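Local structure of type III restriction-modification enzyme EcoP15I Res subunit (Escherichia coli, 4ZCF) at residues Lys109-Val114 / His168-Ala173; Tyr147-Gln152 / His182-Asn187; Arg376-Glu381 / Lys555-Phe560. The protein cleaves DNA, together with the Mod subunit, 25-27 base pairs downstream of a 5'-CAGCAG-3' site, supplying the helicase-type and endonuclease domains of a type III restriction enzyme. All blocks are in the same frame, centred on the assembly; numbering follows the deposited sequence.

Contact 1: Lys109-Val114 / His168-Ala173; sequences KFIIIV and HDFVEA
Lys109, at the start of strand 109-113, reaches along helix 165-172 to the place where that helix ends. Its CG lies beside its own backbone N and the rest of the chain is extended, so NZ arrives among the last carbonyls. It donates to Phe170 O at 3.0 Å and, along a lone pair in the carbonyl plane, to Ala173 O at 2.7 Å; Leu41 O takes a further bond. The buried, close-packed part lies between this chain and the Phe170 ring, which run past each other in opposite directions. Lys109 CB is 3.8 Å from Phe170 CZ, and CD sits over one ring face. Beyond the lysine, Phe170 CE1 comes within 3.5 Å of Phe110 O, and Phe170 CE2 lies 4.1 Å from Ile111 CG1. An alanine here takes away the ammonium group and the methylenes over the ring, and would probably loosen the end of the helix against the strand. Away from the strand the contact opens up: Asp169 and Glu172 are partly exposed, Asp169 OD1 accepting from His168 ND1 and Glu172 OE2 from Leu205 N. Residues 168-172 pack on the sheet with their axis at 149° to that of 109-113, roughly antiparallel; the strand runs between 180-186 and 222-226.

Contact 2: Tyr147-Gln152 / His182-Asn187; sequences YVVESQ and HVLVIN. With nucleotides of chain E.
Parallel strands 143-148 and 180-186 form one edge of the seven-stranded sheet in the first RecA-like domain, and the loops at their C-terminal ends meet DNA. Three backbone bonds join them: Tyr147 N to Val183 O, Val185 N to Tyr147 O at 2.9 Å, and Val149 N to Val185 O, the last nearly straight at 172°. At the opposite end from the DNA, Tyr147 and His182 point the same way and meet rim to rim with their planes 39° apart; Tyr147 OH and His182 ND1 are hydrogen-bonded at 2.8 Å, while His182 NE2 is held by Ser174 O. Leu184, its CG anti to the backbone N, brings CD1 to 3.8 Å from Tyr147 CB and to 3.5 Å from Val149 CG2. Val149 CG1 in turn lies alongside Ile186 CD1. Past the strands, Ser151 OG bonds DA7 OP2 of chain E at 2.6 Å, and Asn187 ND2 bonds DT6 OP1 of chain E at 3.1 Å. Lys120 NZ fixes the amide from its other end, bonding both Asn187 OD1 and Val149 O. Helix 165-172 covers the Tyr147 and Leu184 face, helix 117-128 the Val148 and Val185 face, and strand 109-113 continues the sheet beyond 180-186.

Contact 3: Arg376-Glu381 / Lys555-Phe560; sequences RKAVKE and KYYVDF
Tyr557 carries this contact, its side chain directed from strand 553-558 at helix 368-389. From CB the chain turns so that CG lies beside the backbone N (chi1 -62°), and the ring then extends under the helix. Along one rim, CD2 and CE2 meet Lys377 CE, which lies in the ring plane 4.0 Å from Tyr557 CE2; a bend at chi3 in the lysine brings its CE there. Over one face stands the methyl of Ala378, nearest CZ and CE1; Ala378 CB is 4.1 Å from the Tyr557 ring centroid and 16° off the normal, a CH-pi contact. Ala378 CA also approaches Tyr557 CZ, at 3.8 Å, with Ala378 CB at 3.9 Å. The tip, Tyr557 OH, ends against aliphatic carbon, 3.2 Å from Glu381 CB with CG close behind. Beside it the extended Lys555 chain crosses Glu381 at about a right angle. Lys555 NZ makes a weak hydrogen bond to Glu381 O at 3.3 Å and a long salt bridge to Glu381 OE1 at 3.7 Å. Tyr284 of neighbouring strand 280-285 stacks with the Tyr557 ring. Helical residues 376-381 laid almost antiparallel (169°) over 555-558 of a parallel sheet make alpha/beta layering, consistent with the second RecA-like domain of a helicase motor.

Contacts 1 and 2 belong to one sheet and one core, their centres about 7 Å apart; Ile112 N probably donates to Leu184 O where strands 109-113 and 180-186 run side by side, and helix 165-172 connects the two strands of contact 2. The centre of contact 3 lies about 45 Å from that of contact 1 and about 40 Å from that of contact 2, in a second parallel sheet with the same strand order, and the contact is only partly buried. The chemistry differs accordingly. In contact 1 a buried lysine serves helix-end carbonyls; in contact 2 backbone bonds pair strands whose following loops reach DNA phosphates; contact 3 rests on a tyrosine beneath a helix, with weaker charged contacts at its margin.

Contact 1: Lys109-Val114 / His168-Ala173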
loop_
_atom_site.group_PDB
_atom_site.type_symbol
_atom_site.label_atom_id
_atom_site.label_comp_id
_atom_site.label_asym_id
_atom_site.label_seq_id
_atom_site.Cartn_x
_atom_site.Cartn_y
_atom_site.Cartn_z
ATOM N N LYS C 109 -6.485 21.680 -10.454
ATOM C CA LYS C 109 -5.187 21.072 -10.198
ATOM C C LYS C 109 -4.116 22.127 -9.959
ATOM O O LYS C 109 -3.860 22.975 -10.816
ATOM C CB LYS C 109 -4.824 20.052 -11.291
ATOM C CG LYS C 109 -5.554 18.729 -11.076
ATOM C CD LYS C 109 -5.086 17.618 -11.956
ATOM C CE LYS C 109 -6.086 16.493 -11.868
ATOM N NZ LYS C 109 -5.697 15.342 -12.741
ATOM N N PHE C 110 -3.551 22.113 -8.740
ATOM C CA PHE C 110 -2.569 23.087 -8.262
ATOM C C PHE C 110 -1.381 22.386 -7.600
ATOM O O PHE C 110 -1.560 21.383 -6.910
ATOM C CB PHE C 110 -3.225 24.039 -7.226
ATOM C CG PHE C 110 -4.525 24.696 -7.638
ATOM C CD1 PHE C 110 -5.740 24.035 -7.482
ATOM C CD2 PHE C 110 -4.542 25.995 -8.121
ATOM C CE1 PHE C 110 -6.943 24.637 -7.886
ATOM C CE2 PHE C 110 -5.746 26.604 -8.505
ATOM C CZ PHE C 110 -6.937 25.922 -8.383
ATOM N N ILE C 111 -0.178 22.945 -7.782
ATOM C CA ILE C 111 1.045 22.456 -7.145
ATOM C C ILE C 111 1.472 23.506 -6.086
ATOM O O ILE C 111 1.679 24.672 -6.442
ATOM C CB ILE C 111 2.194 22.075 -8.144
ATOM C CG1 ILE C 111 1.683 21.116 -9.253
ATOM C CG2 ILE C 111 3.378 21.450 -7.381
ATOM C CD1 ILE C 111 2.714 20.747 -10.431
ATOM N N ILE C 112 1.535 23.101 -4.792
ATOM C CA ILE C 112 1.991 23.962 -3.696
ATOM C C ILE C 112 3.456 23.614 -3.492
ATOM O O ILE C 112 3.756 22.503 -3.021
ATOM C CB ILE C 112 1.211 23.794 -2.349
ATOM C CG1 ILE C 112 -0.262 24.187 -2.482
ATOM C CG2 ILE C 112 1.890 24.596 -1.216
ATOM C CD1 ILE C 112 -1.111 23.711 -1.307
ATOM N N ILE C 113 4.364 24.549 -3.842
ATOM C CA ILE C 113 5.787 24.309 -3.676
ATOM C C ILE C 113 6.322 24.955 -2.382
ATOM O O ILE C 113 6.158 26.160 -2.157
ATOM C CB ILE C 113 6.609 24.527 -4.968
ATOM C CG1 ILE C 113 5.930 23.782 -6.146
ATOM C CG2 ILE C 113 8.076 24.054 -4.772
ATOM C CD1 ILE C 113 6.549 23.878 -7.519
ATOM N N VAL C 114 6.865 24.105 -1.488
ATOM C CA VAL C 114 7.354 24.513 -0.170
ATOM C C VAL C 114 8.872 24.302 -0.074
ATOM O O VAL C 114 9.391 23.477 -0.813
ATOM C CB VAL C 114 6.531 23.919 1.031
ATOM C CG1 VAL C 114 5.077 24.397 1.005
ATOM C CG2 VAL C 114 6.615 22.393 1.098
ATOM N N HIS C 168 1.567 10.106 -9.510
ATOM C CA HIS C 168 0.667 9.205 -10.239
ATOM C C HIS C 168 -0.796 9.597 -9.945
ATOM O O HIS C 168 -1.506 9.970 -10.867
ATOM C CB HIS C 168 0.923 7.724 -9.866
ATOM C CG HIS C 168 -0.186 6.809 -10.306
ATOM N ND1 HIS C 168 -1.138 6.347 -9.411
ATOM C CD2 HIS C 168 -0.525 6.394 -11.549
ATOM C CE1 HIS C 168 -1.997 5.642 -10.131
ATOM N NE2 HIS C 168 -1.668 5.642 -11.423
ATOM N N ASP C 169 -1.199 9.590 -8.657
ATOM C CA ASP C 169 -2.546 9.935 -8.178
ATOM C C ASP C 169 -3.021 11.340 -8.530
ATOM O O ASP C 169 -4.201 11.511 -8.806
ATOM C CB ASP C 169 -2.634 9.761 -6.657
ATOM C CG ASP C 169 -2.362 8.363 -6.123
ATOM O OD1 ASP C 169 -2.336 7.404 -6.934
ATOM O OD2 ASP C 169 -2.198 8.225 -4.895
ATOM N N PHE C 170 -2.131 12.350 -8.464
ATOM C CA PHE C 170 -2.486 13.732 -8.759
ATOM C C PHE C 170 -2.751 13.880 -10.258
ATOM O O PHE C 170 -3.775 14.434 -10.640
ATOM C CB PHE C 170 -1.390 14.717 -8.254
ATOM C CG PHE C 170 -1.560 16.177 -8.655
ATOM C CD1 PHE C 170 -2.406 17.018 -7.943
ATOM C CD2 PHE C 170 -0.840 16.711 -9.723
ATOM C CE1 PHE C 170 -2.538 18.365 -8.297
ATOM C CE2 PHE C 170 -0.961 18.063 -10.068
ATOM C CZ PHE C 170 -1.825 18.875 -9.365
ATOM N N VAL C 171 -1.828 13.379 -11.090
ATOM C CA VAL C 171 -1.923 13.409 -12.548
ATOM C C VAL C 171 -3.184 12.618 -13.016
ATOM O O VAL C 171 -4.004 13.161 -13.761
ATOM C CB VAL C 171 -0.588 12.905 -13.182
ATOM C CG1 VAL C 171 -0.762 12.517 -14.648
ATOM C CG2 VAL C 171 0.516 13.945 -13.032
ATOM N N GLU C 172 -3.354 11.376 -12.505
ATOM C CA GLU C 172 -4.448 10.454 -12.816
ATOM C C GLU C 172 -5.867 10.790 -12.299
ATOM O O GLU C 172 -6.841 10.220 -12.810
ATOM C CB GLU C 172 -4.054 9.007 -12.460
ATOM C CG GLU C 172 -3.000 8.396 -13.374
ATOM C CD GLU C 172 -3.272 8.407 -14.870
ATOM O OE1 GLU C 172 -4.451 8.293 -15.278
ATOM O OE2 GLU C 172 -2.291 8.518 -15.636
ATOM N N ALA C 173 -5.979 11.678 -11.283
ATOM C CA ALA C 173 -7.234 12.119 -10.652
ATOM C C ALA C 173 -8.186 12.808 -11.631
ATOM O O ALA C 173 -7.779 13.691 -12.381
ATOM C CB ALA C 173 -6.934 13.035 -9.480
#

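Contact 2: Tyr147-Gln152 / His182-Asn187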
loop_
_atom_site.group_PDB
_atom_site.type_symbol
_atom_site.label_atom_id
_atom_site.label_comp_id
_atom_site.label_asym_id
_atom_site.label_seq_id
_atom_site.Cartn_x
_atom_site.Cartn_y
_atom_site.Cartn_z
ATOM N N TYR C 147 -2.322 15.532 -2.154
ATOM C CA TYR C 147 -1.340 14.538 -2.579
ATOM C C TYR C 147 0.001 15.065 -2.116
ATOM O O TYR C 147 0.471 16.096 -2.595
ATOM C CB TYR C 147 -1.373 14.354 -4.119
ATOM C CG TYR C 147 -2.765 14.133 -4.664
ATOM C CD1 TYR C 147 -3.560 15.205 -5.054
ATOM C CD2 TYR C 147 -3.308 12.853 -4.751
ATOM C CE1 TYR C 147 -4.862 15.011 -5.511
ATOM C CE2 TYR C 147 -4.604 12.645 -5.228
ATOM C CZ TYR C 147 -5.387 13.732 -5.578
ATOM O OH TYR C 147 -6.671 13.553 -6.023
ATOM N N VAL C 148 0.597 14.389 -1.149
ATOM C CA VAL C 148 1.850 14.830 -0.567
ATOM C C VAL C 148 2.981 14.014 -1.131
ATOM O O VAL C 148 2.965 12.801 -0.983
ATOM C CB VAL C 148 1.792 14.790 0.988
ATOM C CG1 VAL C 148 3.019 15.461 1.603
ATOM C CG2 VAL C 148 0.512 15.444 1.497
ATOM N N VAL C 149 3.960 14.683 -1.794
ATOM C CA VAL C 149 5.167 14.055 -2.362
ATOM C C VAL C 149 6.148 13.800 -1.211
ATOM O O VAL C 149 6.626 14.747 -0.573
ATOM C CB VAL C 149 5.812 14.867 -3.512
ATOM C CG1 VAL C 149 7.100 14.202 -3.997
ATOM C CG2 VAL C 149 4.836 15.053 -4.670
ATOM N N GLU C 150 6.411 12.509 -0.932
ATOM C CA GLU C 150 7.281 12.065 0.157
ATOM C C GLU C 150 8.398 11.166 -0.343
ATOM O O GLU C 150 8.166 10.272 -1.150
ATOM C CB GLU C 150 6.465 11.308 1.216
ATOM C CG GLU C 150 5.363 12.123 1.874
ATOM C CD GLU C 150 4.211 11.281 2.381
ATOM O OE1 GLU C 150 4.062 11.166 3.619
ATOM O OE2 GLU C 150 3.454 10.739 1.541
ATOM N N SER C 151 9.613 11.399 0.162
ATOM C CA SER C 151 10.796 10.596 -0.132
ATOM C C SER C 151 10.549 9.196 0.466
ATOM O O SER C 151 10.083 9.092 1.603
ATOM C CB SER C 151 12.016 11.244 0.510
ATOM O OG SER C 151 13.174 10.436 0.427
ATOM N N GLN C 152 10.783 8.137 -0.334
ATOM C CA GLN C 152 10.586 6.736 0.093
ATOM C C GLN C 152 11.894 6.174 0.705
ATOM O O GLN C 152 12.802 5.774 -0.024
ATOM C CB GLN C 152 10.092 5.874 -1.083
ATOM N N HIS C 182 -7.843 19.300 -6.628
ATOM C CA HIS C 182 -6.703 18.406 -6.411
ATOM C C HIS C 182 -5.424 19.208 -6.153
ATOM O O HIS C 182 -5.044 20.040 -6.975
ATOM C CB HIS C 182 -6.544 17.426 -7.595
ATOM C CG HIS C 182 -7.798 16.665 -7.919
ATOM N ND1 HIS C 182 -8.213 15.592 -7.149
ATOM C CD2 HIS C 182 -8.693 16.855 -8.920
ATOM C CE1 HIS C 182 -9.347 15.176 -7.691
ATOM N NE2 HIS C 182 -9.672 15.899 -8.766
ATOM N N VAL C 183 -4.763 18.967 -5.019
ATOM C CA VAL C 183 -3.554 19.719 -4.682
ATOM C C VAL C 183 -2.281 18.901 -4.335
ATOM O O VAL C 183 -2.293 18.065 -3.430
ATOM C CB VAL C 183 -3.844 20.916 -3.725
ATOM C CG1 VAL C 183 -4.292 20.457 -2.346
ATOM C CG2 VAL C 183 -2.649 21.844 -3.626
ATOM N N LEU C 184 -1.197 19.160 -5.073
ATOM C CA LEU C 184 0.105 18.535 -4.876
ATOM C C LEU C 184 1.015 19.365 -3.979
ATOM O O LEU C 184 1.477 20.432 -4.381
ATOM C CB LEU C 184 0.805 18.228 -6.208
ATOM C CG LEU C 184 2.032 17.313 -6.100
ATOM C CD1 LEU C 184 1.630 15.864 -5.954
ATOM C CD2 LEU C 184 2.929 17.459 -7.302
ATOM N N VAL C 185 1.291 18.867 -2.778
ATOM C CA VAL C 185 2.221 19.520 -1.856
ATOM C C VAL C 185 3.598 18.818 -2.014
ATOM O O VAL C 185 3.693 17.596 -1.865
ATOM C CB VAL C 185 1.713 19.537 -0.393
ATOM C CG1 VAL C 185 2.561 20.467 0.473
ATOM C CG2 VAL C 185 0.237 19.931 -0.331
ATOM N N ILE C 186 4.636 19.601 -2.373
ATOM C CA ILE C 186 6.019 19.151 -2.634
ATOM C C ILE C 186 7.045 20.160 -2.078
ATOM O O ILE C 186 6.838 21.371 -2.175
ATOM C CB ILE C 186 6.229 18.885 -4.170
ATOM C CG1 ILE C 186 7.577 18.186 -4.458
ATOM C CG2 ILE C 186 6.054 20.176 -5.008
ATOM C CD1 ILE C 186 7.670 17.479 -5.814
ATOM N N ASN C 187 8.138 19.648 -1.499
ATOM C CA ASN C 187 9.237 20.449 -0.953
ATOM C C ASN C 187 10.368 20.576 -1.985
ATOM O O ASN C 187 10.263 19.988 -3.055
ATOM C CB ASN C 187 9.721 19.918 0.404
ATOM C CG ASN C 187 10.280 18.521 0.372
ATOM O OD1 ASN C 187 9.613 17.565 -0.055
ATOM N ND2 ASN C 187 11.517 18.376 0.834
ATOM P P DT E 6 13.481 15.014 1.518
ATOM O OP1 DT E 6 12.227 15.388 0.831
ATOM O OP2 DT E 6 13.405 14.075 2.650
ATOM O "O5'" DT E 6 14.466 14.347 0.478
ATOM C "C5'" DT E 6 15.045 14.948 -0.661
ATOM C "C4'" DT E 6 15.979 13.961 -1.358
ATOM O "O4'" DT E 6 17.284 13.937 -0.734
ATOM C "C3'" DT E 6 15.489 12.520 -1.371
ATOM O "O3'" DT E 6 15.467 12.076 -2.703
ATOM C "C2'" DT E 6 16.438 11.751 -0.449
ATOM C "C1'" DT E 6 17.697 12.607 -0.501
ATOM N N1 DT E 6 18.586 12.584 0.710
ATOM C C2 DT E 6 19.944 12.482 0.515
ATOM O O2 DT E 6 20.442 12.344 -0.586
ATOM N N3 DT E 6 20.699 12.531 1.664
ATOM C C4 DT E 6 20.250 12.655 2.979
ATOM O O4 DT E 6 21.047 12.659 3.929
ATOM C C5 DT E 6 18.825 12.801 3.117
ATOM C C7 DT E 6 18.234 12.976 4.490
ATOM C C6 DT E 6 18.076 12.765 1.991
ATOM P P DA E 7 14.836 10.668 -3.130
ATOM O OP1 DA E 7 14.281 10.767 -4.491
ATOM O OP2 DA E 7 13.955 10.138 -2.060
ATOM O "O5'" DA E 7 16.198 9.828 -3.180
ATOM C "C5'" DA E 7 17.272 10.243 -4.033
ATOM C "C4'" DA E 7 18.397 9.227 -4.025
ATOM O "O4'" DA E 7 19.206 9.367 -2.829
ATOM C "C3'" DA E 7 17.984 7.757 -4.131
ATOM O "O3'" DA E 7 18.736 7.146 -5.195
ATOM C "C2'" DA E 7 18.234 7.185 -2.735
ATOM C "C1'" DA E 7 19.270 8.134 -2.145
ATOM N N9 DA E 7 19.167 8.433 -0.725
ATOM C C8 DA E 7 18.057 8.674 0.044
ATOM N N7 DA E 7 18.327 8.979 1.300
ATOM C C5 DA E 7 19.706 8.948 1.351
ATOM C C6 DA E 7 20.634 9.142 2.393
ATOM N N6 DA E 7 20.302 9.452 3.658
ATOM N N1 DA E 7 21.952 9.042 2.072
ATOM C C2 DA E 7 22.324 8.703 0.827
ATOM N N3 DA E 7 21.537 8.519 -0.231
ATOM C C4 DA E 7 20.237 8.648 0.103
#

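Contact 3: Arg376-Glu381 / Lys555-Phe560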
loop_
_atom_site.group_PDB
_atom_site.type_symbol
_atom_site.label_atom_id
_atom_site.label_comp_id
_atom_site.label_asym_id
_atom_site.label_seq_id
_atom_site.Cartn_x
_atom_site.Cartn_y
_atom_site.Cartn_z
ATOM N N ARG C 376 14.115 31.040 35.698
ATOM C CA ARG C 376 13.448 31.507 36.920
ATOM C C ARG C 376 12.606 32.760 36.634
ATOM O O ARG C 376 11.450 32.823 37.053
ATOM C CB ARG C 376 14.498 31.805 38.003
ATOM C CG ARG C 376 13.940 31.962 39.419
ATOM C CD ARG C 376 15.040 31.978 40.469
ATOM N NE ARG C 376 15.952 33.118 40.317
ATOM C CZ ARG C 376 17.219 33.025 39.920
ATOM N NH1 ARG C 376 17.748 31.840 39.629
ATOM N NH2 ARG C 376 17.969 34.114 39.814
ATOM N N LYS C 377 13.189 33.738 35.903
ATOM C CA LYS C 377 12.569 35.003 35.502
ATOM C C LYS C 377 11.306 34.794 34.617
ATOM O O LYS C 377 10.295 35.459 34.852
ATOM C CB LYS C 377 13.618 35.890 34.806
ATOM C CG LYS C 377 13.233 37.360 34.654
ATOM C CD LYS C 377 14.435 38.226 34.253
ATOM C CE LYS C 377 14.702 38.282 32.763
ATOM N NZ LYS C 377 15.853 39.169 32.445
ATOM N N ALA C 378 11.362 33.861 33.630
ATOM C CA ALA C 378 10.239 33.536 32.728
ATOM C C ALA C 378 9.094 32.849 33.464
ATOM O O ALA C 378 7.935 33.072 33.117
ATOM C CB ALA C 378 10.712 32.665 31.571
ATOM N N VAL C 379 9.417 32.012 34.474
ATOM C CA VAL C 379 8.420 31.320 35.295
ATOM C C VAL C 379 7.609 32.367 36.081
ATOM O O VAL C 379 6.382 32.400 35.959
ATOM C CB VAL C 379 9.055 30.223 36.199
ATOM C CG1 VAL C 379 8.106 29.782 37.311
ATOM C CG2 VAL C 379 9.510 29.022 35.373
ATOM N N LYS C 380 8.307 33.265 36.817
ATOM C CA LYS C 380 7.707 34.348 37.622
ATOM C C LYS C 380 6.805 35.262 36.781
ATOM O O LYS C 380 5.736 35.674 37.249
ATOM C CB LYS C 380 8.798 35.167 38.313
ATOM N N GLU C 381 7.231 35.545 35.531
ATOM C CA GLU C 381 6.495 36.385 34.589
ATOM C C GLU C 381 5.285 35.671 33.988
ATOM O O GLU C 381 4.281 36.334 33.697
ATOM C CB GLU C 381 7.420 36.967 33.504
ATOM C CG GLU C 381 8.493 37.929 34.015
ATOM C CD GLU C 381 8.053 39.006 34.989
ATOM O OE1 GLU C 381 7.134 39.787 34.648
ATOM O OE2 GLU C 381 8.624 39.062 36.102
ATOM N N LYS C 555 6.334 38.060 25.277
ATOM C CA LYS C 555 7.546 38.341 26.033
ATOM C C LYS C 555 8.656 37.469 25.446
ATOM O O LYS C 555 8.460 36.271 25.242
ATOM C CB LYS C 555 7.344 38.086 27.538
ATOM C CG LYS C 555 6.269 38.949 28.194
ATOM C CD LYS C 555 6.206 38.669 29.689
ATOM C CE LYS C 555 5.028 39.316 30.381
ATOM N NZ LYS C 555 4.943 38.898 31.810
ATOM N N TYR C 556 9.789 38.086 25.106
ATOM C CA TYR C 556 10.923 37.410 24.485
ATOM C C TYR C 556 12.162 37.532 25.361
ATOM O O TYR C 556 12.531 38.636 25.747
ATOM C CB TYR C 556 11.169 37.976 23.071
ATOM C CG TYR C 556 11.854 36.994 22.147
ATOM C CD1 TYR C 556 13.241 36.906 22.097
ATOM C CD2 TYR C 556 11.116 36.136 21.337
ATOM C CE1 TYR C 556 13.879 35.998 21.255
ATOM C CE2 TYR C 556 11.742 35.229 20.484
ATOM C CZ TYR C 556 13.127 35.165 20.446
ATOM O OH TYR C 556 13.765 34.262 19.631
ATOM N N TYR C 557 12.796 36.396 25.678
ATOM C CA TYR C 557 13.971 36.318 26.550
ATOM C C TYR C 557 15.244 36.029 25.777
ATOM O O TYR C 557 15.352 34.985 25.126
ATOM C CB TYR C 557 13.757 35.290 27.677
ATOM C CG TYR C 557 12.608 35.657 28.590
ATOM C CD1 TYR C 557 11.286 35.406 28.219
ATOM C CD2 TYR C 557 12.835 36.265 29.820
ATOM C CE1 TYR C 557 10.224 35.764 29.042
ATOM C CE2 TYR C 557 11.778 36.625 30.654
ATOM C CZ TYR C 557 10.475 36.370 30.260
ATOM O OH TYR C 557 9.431 36.735 31.068
ATOM N N VAL C 558 16.208 36.973 25.853
ATOM C CA VAL C 558 17.516 36.883 25.191
ATOM C C VAL C 558 18.723 36.928 26.149
ATOM O O VAL C 558 18.587 37.236 27.337
ATOM C CB VAL C 558 17.689 37.811 23.953
ATOM C CG1 VAL C 558 16.857 37.329 22.773
ATOM C CG2 VAL C 558 17.378 39.261 24.283
ATOM N N ASP C 559 19.898 36.589 25.600
ATOM C CA ASP C 559 21.203 36.533 26.251
ATOM C C ASP C 559 21.775 37.931 26.527
ATOM O O ASP C 559 21.274 38.938 26.010
ATOM C CB ASP C 559 22.178 35.779 25.317
ATOM C CG ASP C 559 22.833 34.545 25.903
ATOM O OD1 ASP C 559 22.342 34.042 26.942
ATOM O OD2 ASP C 559 23.808 34.051 25.299
ATOM N N PHE C 560 22.874 37.966 27.305
ATOM C CA PHE C 560 23.657 39.162 27.595
ATOM C C PHE C 560 24.279 39.606 26.260
ATOM O O PHE C 560 24.460 40.801 26.035
ATOM C CB PHE C 560 24.758 38.848 28.643
ATOM C CG PHE C 560 25.740 37.750 28.273
ATOM C CD1 PHE C 560 25.466 36.418 28.566
ATOM C CD2 PHE C 560 26.935 38.050 27.627
ATOM C CE1 PHE C 560 26.352 35.403 28.190
ATOM C CE2 PHE C 560 27.823 37.034 27.254
ATOM C CZ PHE C 560 27.524 35.718 27.537
#